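PDB 4XIL: sialidase B from Streptococcus pneumoniae TIGR4, which hydrolyses the alpha-(2->3)-, alpha-(2->6)- and alpha-(2->8)-glycosidic linkages of terminal sialic acids in oligosaccharides, glycoproteins and glycolipids. Local coordinates for residues A459-N464 / M506-D511; Q554-K559 / S616-L621. The protein carries 1 engineered substitution. All coordinates share one frame; numbering follows the deposited sequence.

Contact 1: residues A459-N464 / M506-D511; sequences ALKSSN and MVELRD. With OPX ((1s,3R,4S)-1-[(cyclohexylamino)methyl]-3,4-dihydroxycyclopentanesulfonic acid), chain B.
Direct hydrogen bonds join Lys461 to Glu508 and Ser462 to Asp511. The carboxylate of Glu508 reaches across to the loop backbone, where OE1 takes the amide N-H of Lys461 at 2.9 Å (N-H...O 152°) through its syn lone pair. With CG anti to the backbone N (chi1 -169°) and the rest extended, the chain spans the gap. Beyond it the Ser462 hydroxyl donates to Asp511, OG to OD2 2.6 Å, arriving from above the carboxylate plane (63° out of it).

Two waters widen the polar link. One bridges Ala459 O, Lys461 NZ and Glu508 OE1; the other accepts the N-H of Ser462 and donates to Glu508 OE2, which also accepts from Gly512 N. Both oxygens of this buried carboxylate are therefore satisfied by backbone amides and waters.

Charge enters through Lys461. Its ammonium stays 4.6 Å from Glu508 OE1, NZ to oxygen, beyond a salt bridge. Bends at chi2 and chi4 fold the chain so that NZ meets the OPX sulfonate, 2.8 Å from OAE, a ligand also held by Gln456 and Thr213.

The aliphatic parts of Lys461 and Leu460 lie against the carboxylate: Lys461 CG is 3.2 Å from Glu508 OE1, and Leu460 crosses the Glu508 side chain at about a right angle.

Leu460 also packs on Ile467 of strand 466-472, and Met506 touches that same residue. The contact thus ties the loop between strands 451-459 and 466-472 of one blade to strand 504-510, the edge strand of the following blade of the sialidase propeller, which pairs with 513-518.

Contact 2: residues Q554-K559 / S616-L621; sequences QVSAIK and SAITEL. With OPX ((1s,3R,4S)-1-[(cyclohexylamino)methyl]-3,4-dihydroxycyclopentanesulfonic acid), chain B.
Gln554 lays its amide against the backbone of Ser616, whose N-H donates to OE1 at 2.9 Å (N-H...O 158°). A bend at chi2 (-127°) turns the amide this way; NE2 adds only a weak bond to Ser616 O, and a water ties the same two atoms together. Ser556 and Ser616 meet hydroxyl to hydroxyl, OG to OG 3.0 Å, while Ser616 OG is also bonded to Ser573 on the neighbouring strand 569-575.

Farther along, Ile558 and Ile618 cross at about a right angle. Ile558 CD1 rests on Ile618 CG2 at 3.6 Å, and its other branch, CG2, sits 3.5 Å from Ile618 O. Glu620 ends the row: OE1 reaches Lys559 O through a shared water, and OE2 is held by Ser561 and His624. Thr619 turns away from the interface, its OG1 bonded to Thr213 and weakly to OPX OAD (2.9 Å).

Strands 556-559 and 616-620 run nearly parallel, 9° apart, but their axes lie 6.3 Å from each other and side chains make the junction. Such neighbouring, co-directional first strands of successive antiparallel sheets are characteristic of blades round the axis of the six-bladed sialidase beta-propeller. At one end Gln554 touches Tyr615, probably the nucleophile, and Glu503, a predicted active-site residue; OPX binds toward the other.

How the contacts relate
Along the chain the contacts come in series, neither nested nor crossed. From the turn after strand 451-459, the chain runs through strands 466-472, 475-481 and 489-494 before contact 1 closes this excursion at strand 504-510. The chain then forms the sheet that 504-510 begins and enters 556-559, where contact 2 opens. Strands 569-575, 584-591 and 598-605 follow, and 616-620 closes it. Each contact therefore bridges consecutive blades of the propeller. The two also meet directly: Val507 CG1 packs 3.5 Å from Ile558 C, so strand 504-510 lies against 556-559. Their centres are about 16 Å apart, and both border OPX.

Contact 1: residues A459-N464 / M506-D511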
loop_
_atom_site.group_PDB
_atom_site.type_symbol
_atom_site.label_atom_id
_atom_site.label_comp_id
_atom_site.label_asym_id
_atom_site.label_seq_id
_atom_site.Cartn_x
_atom_site.Cartn_y
_atom_site.Cartn_z
ATOM N N ALA A 459 23.014 3.943 3.958
ATOM C CA ALA A 459 24.251 4.689 3.766
ATOM C C ALA A 459 25.115 4.541 5.014
ATOM O O ALA A 459 24.744 5.004 6.083
ATOM C CB ALA A 459 23.947 6.174 3.498
ATOM N N LEU A 460 26.257 3.869 4.889
ATOM C CA LEU A 460 27.128 3.680 6.045
ATOM C C LEU A 460 27.676 5.023 6.517
ATOM O O LEU A 460 27.981 5.894 5.707
ATOM C CB LEU A 460 28.268 2.716 5.721
ATOM C CG LEU A 460 27.854 1.241 5.628
ATOM C CD1 LEU A 460 26.927 0.977 4.462
ATOM C CD2 LEU A 460 29.082 0.369 5.500
ATOM N N LYS A 461 27.794 5.174 7.829
ATOM C CA LYS A 461 28.103 6.463 8.432
ATOM C C LYS A 461 29.539 6.904 8.191
ATOM O O LYS A 461 29.800 8.085 7.981
ATOM C CB LYS A 461 27.825 6.436 9.935
ATOM C CG LYS A 461 26.365 6.246 10.316
ATOM C CD LYS A 461 25.477 7.329 9.711
ATOM C CE LYS A 461 24.169 7.471 10.488
ATOM N NZ LYS A 461 23.305 6.245 10.446
ATOM N N SER A 462 30.467 5.957 8.211
ATOM C CA SER A 462 31.884 6.307 8.226
ATOM C C SER A 462 32.585 6.146 6.882
ATOM O O SER A 462 33.784 6.409 6.764
ATOM C CB SER A 462 32.605 5.504 9.307
ATOM O OG SER A 462 32.115 5.873 10.583
ATOM N N SER A 463 31.838 5.709 5.876
ATOM C CA SER A 463 32.367 5.637 4.522
ATOM C C SER A 463 31.378 6.198 3.498
ATOM O O SER A 463 30.392 6.855 3.853
ATOM C CB SER A 463 32.753 4.199 4.169
ATOM O OG SER A 463 31.649 3.322 4.313
ATOM N N ASN A 464 31.661 5.951 2.225
ATOM C CA ASN A 464 30.760 6.344 1.152
ATOM C C ASN A 464 29.918 5.166 0.666
ATOM O O ASN A 464 29.292 5.235 -0.391
ATOM C CB ASN A 464 31.559 6.932 -0.017
ATOM C CG ASN A 464 32.257 8.231 0.354
ATOM O OD1 ASN A 464 31.606 9.253 0.573
ATOM N ND2 ASN A 464 33.584 8.194 0.438
ATOM N N MET A 506 17.755 -2.971 6.918
ATOM C CA MET A 506 19.033 -2.920 7.627
ATOM C C MET A 506 19.155 -1.751 8.601
ATOM O O MET A 506 18.567 -0.677 8.385
ATOM C CB MET A 506 20.173 -2.791 6.611
ATOM C CG MET A 506 20.276 -3.937 5.620
ATOM S SD MET A 506 21.337 -3.535 4.215
ATOM C CE MET A 506 20.308 -2.346 3.352
ATOM N N VAL A 507 19.944 -1.964 9.658
ATOM C CA VAL A 507 20.400 -0.876 10.528
ATOM C C VAL A 507 21.903 -1.012 10.758
ATOM O O VAL A 507 22.431 -2.122 10.799
ATOM C CB VAL A 507 19.687 -0.847 11.897
ATOM C CG1 VAL A 507 18.181 -0.640 11.723
ATOM C CG2 VAL A 507 19.962 -2.121 12.687
ATOM N N GLU A 508 22.592 0.120 10.874
ATOM C CA GLU A 508 24.000 0.097 11.236
ATOM C C GLU A 508 24.065 0.251 12.752
ATOM O O GLU A 508 23.737 1.309 13.293
ATOM C CB GLU A 508 24.780 1.215 10.513
ATOM C CG GLU A 508 26.316 1.076 10.649
ATOM C CD GLU A 508 27.113 2.094 9.831
ATOM O OE1 GLU A 508 26.563 3.155 9.466
ATOM O OE2 GLU A 508 28.304 1.822 9.550
ATOM N N LEU A 509 24.451 -0.817 13.445
ATOM C CA LEU A 509 24.470 -0.795 14.906
ATOM C C LEU A 509 25.615 0.067 15.426
ATOM O O LEU A 509 25.466 0.810 16.395
ATOM C CB LEU A 509 24.587 -2.204 15.464
ATOM C CG LEU A 509 23.388 -3.121 15.269
ATOM C CD1 LEU A 509 23.735 -4.518 15.827
ATOM C CD2 LEU A 509 22.141 -2.557 15.939
ATOM N N ARG A 510 26.761 -0.057 14.774
ATOM C CA ARG A 510 27.897 0.818 15.028
ATOM C C ARG A 510 28.725 0.758 13.771
ATOM O O ARG A 510 28.394 -0.004 12.863
ATOM C CB ARG A 510 28.696 0.346 16.242
ATOM C CG ARG A 510 29.073 -1.119 16.200
ATOM C CD ARG A 510 29.737 -1.566 17.501
ATOM N NE ARG A 510 29.842 -3.022 17.575
ATOM C CZ ARG A 510 30.906 -3.724 17.186
ATOM N NH1 ARG A 510 31.980 -3.111 16.697
ATOM N NH2 ARG A 510 30.899 -5.046 17.290
ATOM N N ASP A 511 29.793 1.555 13.706
ATOM C CA ASP A 511 30.596 1.659 12.494
ATOM C C ASP A 511 30.976 0.307 11.930
ATOM O O ASP A 511 31.646 -0.481 12.591
ATOM C CB ASP A 511 31.858 2.480 12.751
ATOM C CG ASP A 511 31.583 3.960 12.791
ATOM O OD1 ASP A 511 30.393 4.347 12.712
ATOM O OD2 ASP A 511 32.557 4.737 12.909
HETATM C CAF OPX B . 17.508 12.708 12.938
HETATM C CAG OPX B . 18.980 12.858 12.604
HETATM C CAH OPX B . 16.720 12.165 11.807
HETATM C CAI OPX B . 19.569 11.672 11.933
HETATM C CAJ OPX B . 17.344 10.940 11.224
HETATM C CAK OPX B . 18.848 9.651 8.880
HETATM C CAL OPX B . 18.274 7.205 9.156
HETATM C CAM OPX B . 18.395 8.128 6.935
HETATM C CAO OPX B . 17.605 6.315 8.170
HETATM C CAP OPX B . 17.183 7.263 7.115
HETATM C CAQ OPX B . 18.751 11.199 10.778
HETATM C CAR OPX B . 18.980 8.243 8.338
HETATM N NAN OPX B . 19.370 9.972 10.219
HETATM O OAA OPX B . 21.444 8.765 7.335
HETATM O OAB OPX B . 20.885 6.480 7.841
HETATM O OAC OPX B . 16.522 5.668 8.752
HETATM O OAD OPX B . 16.153 8.040 7.529
HETATM O OAE OPX B . 21.280 8.022 9.684
HETATM S SAS OPX B . 20.731 7.845 8.310
HETATM O O HOH W 1 24.187 4.305 8.729
HETATM O O HOH W 2 30.449 2.860 8.803
#

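Contact 2: residues Q554-K559 / S616-L621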
loop_
_atom_site.group_PDB
_atom_site.type_symbol
_atom_site.label_atom_id
_atom_site.label_comp_id
_atom_site.label_asym_id
_atom_site.label_seq_id
_atom_site.Cartn_x
_atom_site.Cartn_y
_atom_site.Cartn_z
ATOM N N GLN A 554 6.580 -7.862 5.178
ATOM C CA GLN A 554 7.688 -6.915 5.234
ATOM C C GLN A 554 7.823 -6.291 6.631
ATOM O O GLN A 554 6.830 -6.037 7.301
ATOM C CB GLN A 554 7.478 -5.811 4.189
ATOM C CG GLN A 554 8.654 -4.821 4.113
ATOM C CD GLN A 554 8.203 -3.386 4.258
ATOM O OE1 GLN A 554 7.033 -3.119 4.532
ATOM N NE2 GLN A 554 9.125 -2.451 4.058
ATOM N N VAL A 555 9.064 -6.083 7.066
ATOM C CA VAL A 555 9.370 -5.428 8.334
ATOM C C VAL A 555 10.287 -4.228 8.042
ATOM O O VAL A 555 11.242 -4.337 7.278
ATOM C CB VAL A 555 10.062 -6.397 9.330
ATOM C CG1 VAL A 555 11.242 -7.113 8.678
ATOM C CG2 VAL A 555 10.512 -5.687 10.590
ATOM N N SER A 556 9.968 -3.076 8.606
ATOM C CA SER A 556 10.865 -1.937 8.487
ATOM C C SER A 556 11.607 -1.750 9.808
ATOM O O SER A 556 11.148 -2.206 10.852
ATOM C CB SER A 556 10.112 -0.673 8.050
ATOM O OG SER A 556 8.942 -0.470 8.811
ATOM N N ALA A 557 12.763 -1.093 9.749
ATOM C CA ALA A 557 13.668 -1.027 10.892
ATOM C C ALA A 557 14.565 0.196 10.795
ATOM O O ALA A 557 15.088 0.497 9.726
ATOM C CB ALA A 557 14.525 -2.284 10.953
ATOM N N ILE A 558 14.737 0.894 11.917
ATOM C CA ILE A 558 15.670 2.010 11.983
ATOM C C ILE A 558 16.477 1.970 13.274
ATOM O O ILE A 558 16.071 1.364 14.270
ATOM C CB ILE A 558 14.958 3.376 11.934
ATOM C CG1 ILE A 558 14.008 3.520 13.125
ATOM C CG2 ILE A 558 14.266 3.564 10.581
ATOM C CD1 ILE A 558 13.353 4.886 13.245
ATOM N N LYS A 559 17.626 2.626 13.232
ATOM C CA LYS A 559 18.407 2.888 14.426
ATOM C C LYS A 559 18.078 4.296 14.911
ATOM O O LYS A 559 18.295 5.266 14.193
ATOM C CB LYS A 559 19.888 2.788 14.077
ATOM C CG LYS A 559 20.835 3.199 15.195
ATOM C CD LYS A 559 20.842 2.154 16.281
ATOM C CE LYS A 559 21.905 2.468 17.323
ATOM N NZ LYS A 559 21.497 3.638 18.145
ATOM N N SER A 616 5.041 -1.542 5.841
ATOM C CA SER A 616 5.193 -0.303 6.593
ATOM C C SER A 616 6.545 0.349 6.326
ATOM O O SER A 616 7.502 -0.310 5.885
ATOM C CB SER A 616 5.026 -0.578 8.093
ATOM O OG SER A 616 6.079 -1.405 8.586
ATOM N N ALA A 617 6.592 1.650 6.589
ATOM C CA ALA A 617 7.795 2.451 6.488
ATOM C C ALA A 617 7.912 3.238 7.777
ATOM O O ALA A 617 6.915 3.754 8.289
ATOM C CB ALA A 617 7.687 3.416 5.319
ATOM N N ILE A 618 9.126 3.343 8.298
ATOM C CA ILE A 618 9.344 4.138 9.490
ATOM C C ILE A 618 10.595 4.969 9.293
ATOM O O ILE A 618 11.547 4.524 8.657
ATOM C CB ILE A 618 9.486 3.258 10.729
ATOM C CG1 ILE A 618 8.117 2.749 11.152
ATOM C CG2 ILE A 618 10.083 4.038 11.902
ATOM C CD1 ILE A 618 8.052 2.587 12.609
ATOM N N THR A 619 10.574 6.198 9.790
ATOM C CA THR A 619 11.787 6.999 9.788
ATOM C C THR A 619 11.782 7.951 10.978
ATOM O O THR A 619 10.723 8.426 11.422
ATOM C CB THR A 619 11.973 7.767 8.451
ATOM O OG1 THR A 619 13.340 8.171 8.315
ATOM C CG2 THR A 619 11.080 9.008 8.383
ATOM N N GLU A 620 12.965 8.221 11.514
ATOM C CA GLU A 620 13.063 9.265 12.514
ATOM C C GLU A 620 13.006 10.633 11.815
ATOM O O GLU A 620 13.837 10.950 10.956
ATOM C CB GLU A 620 14.352 9.120 13.337
ATOM C CG GLU A 620 14.468 10.153 14.452
ATOM C CD GLU A 620 15.745 9.982 15.262
ATOM O OE1 GLU A 620 16.470 8.988 15.030
ATOM O OE2 GLU A 620 16.020 10.836 16.132
ATOM N N LEU A 621 12.000 11.426 12.163
ATOM C CA LEU A 621 11.876 12.785 11.649
ATOM C C LEU A 621 12.989 13.642 12.260
ATOM O O LEU A 621 13.552 13.282 13.293
ATOM C CB LEU A 621 10.499 13.343 11.997
ATOM C CG LEU A 621 9.377 12.409 11.501
ATOM C CD1 LEU A 621 8.013 12.788 12.051
ATOM C CD2 LEU A 621 9.366 12.394 9.990
HETATM C CAF OPX B . 17.508 12.708 12.938
HETATM C CAG OPX B . 18.980 12.858 12.604
HETATM C CAH OPX B . 16.720 12.165 11.807
HETATM C CAI OPX B . 19.569 11.672 11.933
HETATM C CAJ OPX B . 17.344 10.940 11.224
HETATM C CAK OPX B . 18.848 9.651 8.880
HETATM C CAL OPX B . 18.274 7.205 9.156
HETATM C CAM OPX B . 18.395 8.128 6.935
HETATM C CAO OPX B . 17.605 6.315 8.170
HETATM C CAP OPX B . 17.183 7.263 7.115
HETATM C CAQ OPX B . 18.751 11.199 10.778
HETATM C CAR OPX B . 18.980 8.243 8.338
HETATM N NAN OPX B . 19.370 9.972 10.219
HETATM O OAA OPX B . 21.444 8.765 7.335
HETATM O OAB OPX B . 20.885 6.480 7.841
HETATM O OAC OPX B . 16.522 5.668 8.752
HETATM O OAD OPX B . 16.153 8.040 7.529
HETATM O OAE OPX B . 21.280 8.022 9.684
HETATM S SAS OPX B . 20.731 7.845 8.310
HETATM O O HOH W 3 9.139 0.557 3.886
HETATM O O HOH W 4 5.332 -3.950 8.349
HETATM O O HOH W 5 17.119 7.335 13.038
#